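Local coordinates for protein L-2,4-diaminobutyric acid acetyltransferase (Geobacillus sp., PDB 6SJY) that acetylates L-2,4-diaminobutyrate with acetyl coenzyme A as a GNAT-family enzyme, supplying the N-acetylated intermediate for biosynthesis of the chemical chaperone ectoine, at residues Leu126-Ala131 and Pro159-Gly164. Residues are numbered along the deposited sequence; the frame is centred on the assembly and turned at random.
Sequences LFLGYA and PLFVIG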
# COMPACT_ATOMS: atom_id res chain seq x y z
N LEU A 126 7.49 -0.74 -21.61
CA LEU A 126 8.34 -1.37 -20.57
C LEU A 126 7.92 -2.76 -20.25
O LEU A 126 8.70 -3.70 -20.28
CB LEU A 126 8.22 -0.58 -19.29
CG LEU A 126 8.89 -1.14 -18.04
CD1 LEU A 126 10.40 -1.07 -18.15
CD2 LEU A 126 8.44 -0.27 -16.87
N PHE A 127 6.65 -2.96 -19.96
CA PHE A 127 6.26 -4.31 -19.56
C PHE A 127 6.21 -5.33 -20.71
O PHE A 127 6.69 -6.48 -20.57
CB PHE A 127 4.96 -4.28 -18.76
CG PHE A 127 5.12 -3.65 -17.40
CD1 PHE A 127 5.81 -4.33 -16.38
CD2 PHE A 127 4.65 -2.40 -17.16
CE1 PHE A 127 5.98 -3.75 -15.13
CE2 PHE A 127 4.80 -1.79 -15.91
CZ PHE A 127 5.48 -2.47 -14.89
N LEU A 128 5.65 -4.93 -21.84
CA LEU A 128 5.64 -5.86 -22.98
C LEU A 128 7.06 -6.13 -23.55
O LEU A 128 7.35 -7.27 -23.90
CB LEU A 128 4.74 -5.31 -24.06
CG LEU A 128 3.26 -5.21 -23.70
CD1 LEU A 128 2.58 -4.59 -24.89
CD2 LEU A 128 2.67 -6.58 -23.40
N GLY A 129 7.90 -5.09 -23.54
CA GLY A 129 9.31 -5.17 -23.91
C GLY A 129 10.11 -6.07 -23.00
O GLY A 129 10.96 -6.84 -23.45
N TYR A 130 9.81 -6.02 -21.70
CA TYR A 130 10.48 -6.88 -20.78
C TYR A 130 10.21 -8.34 -21.06
O TYR A 130 11.11 -9.19 -21.06
CB TYR A 130 10.06 -6.52 -19.33
CG TYR A 130 10.73 -7.39 -18.26
CD1 TYR A 130 11.98 -7.06 -17.74
CD2 TYR A 130 10.11 -8.54 -17.81
CE1 TYR A 130 12.59 -7.87 -16.78
CE2 TYR A 130 10.71 -9.36 -16.84
CZ TYR A 130 11.93 -9.01 -16.33
OH TYR A 130 12.47 -9.84 -15.43
N ALA A 131 8.94 -8.66 -21.21
CA ALA A 131 8.52 -10.00 -21.49
C ALA A 131 9.12 -10.52 -22.82
O ALA A 131 9.52 -11.69 -22.92
CB ALA A 131 6.99 -10.03 -21.58
N PRO A 159 -6.14 -1.51 -17.47
CA PRO A 159 -6.04 -2.88 -17.97
C PRO A 159 -4.93 -3.68 -17.26
O PRO A 159 -3.91 -3.13 -16.99
CB PRO A 159 -5.72 -2.72 -19.44
CG PRO A 159 -5.75 -1.28 -19.76
CD PRO A 159 -5.93 -0.49 -18.51
N LEU A 160 -5.18 -4.97 -16.97
CA LEU A 160 -4.19 -5.89 -16.37
C LEU A 160 -3.19 -6.50 -17.34
O LEU A 160 -3.58 -7.10 -18.34
CB LEU A 160 -4.95 -7.04 -15.73
CG LEU A 160 -4.18 -8.07 -14.91
CD1 LEU A 160 -3.58 -7.41 -13.67
CD2 LEU A 160 -5.14 -9.17 -14.55
N PHE A 161 -1.90 -6.32 -17.07
CA PHE A 161 -0.83 -6.99 -17.78
C PHE A 161 -0.28 -8.08 -16.91
O PHE A 161 0.06 -7.80 -15.76
CB PHE A 161 0.30 -6.02 -18.12
CG PHE A 161 -0.05 -5.04 -19.18
CD1 PHE A 161 -1.22 -4.27 -19.11
CD2 PHE A 161 0.84 -4.81 -20.23
CE1 PHE A 161 -1.50 -3.32 -20.11
CE2 PHE A 161 0.58 -3.86 -21.20
CZ PHE A 161 -0.60 -3.12 -21.16
N VAL A 162 -0.26 -9.32 -17.39
CA VAL A 162 0.36 -10.46 -16.66
C VAL A 162 1.51 -10.98 -17.48
O VAL A 162 1.33 -11.34 -18.64
CB VAL A 162 -0.68 -11.55 -16.40
CG1 VAL A 162 -0.11 -12.73 -15.65
CG2 VAL A 162 -1.88 -11.01 -15.63
N ILE A 163 2.68 -11.03 -16.88
CA ILE A 163 3.88 -11.56 -17.47
C ILE A 163 4.19 -12.87 -16.79
O ILE A 163 4.38 -12.92 -15.57
CB ILE A 163 5.04 -10.60 -17.30
CG1 ILE A 163 4.72 -9.33 -18.02
CG2 ILE A 163 6.35 -11.20 -17.82
CD1 ILE A 163 5.87 -8.34 -17.87
N GLY A 164 4.19 -13.95 -17.58
CA GLY A 164 4.54 -15.26 -17.10
C GLY A 164 3.61 -16.31 -17.62
O GLY A 164 2.74 -16.01 -18.41
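Phe161, on strand 158-163, turns one edge of its ring to the isobutyl group of Leu128, whose CG lies 3.9 Å from Phe161 CE2 and near the ring plane; the two side chains cross at roughly a right angle. The breadth of the ring lets it reach Phe127 as well, Phe161 CD2 lying 4.4 Å from Phe127 CB. Two residues on, Ile163 supplies the largest share of the contact. Its CG1 is anti to the carbonyl carbon (chi1 -62°) and the chain runs on extended, carrying Ile163 CD1 to the helix backbone, 3.4 Å from Phe127 O. Ile163 CD1 also lies at the edge of the Phe127 ring, near its plane, and 4.2 Å from Tyr130 CD2. The beta-branch gives Ile163 a second arm: CG2 packs 4.0 Å from Ala131 CB, where a small methyl lets helix and strand come close. Helix 121-133 thus covers one face of the GNAT sheet, its segment running nearly parallel to the strand, at 18°. Phe127 also touches the bound product, acetyl-diaminobutyrate, and Thr114 on the neighbouring strand. Between the two segments side chains meet as hydrocarbon, and Phe127 O already accepts Ala131 N; shape and burial, rather than polar pairing, join them.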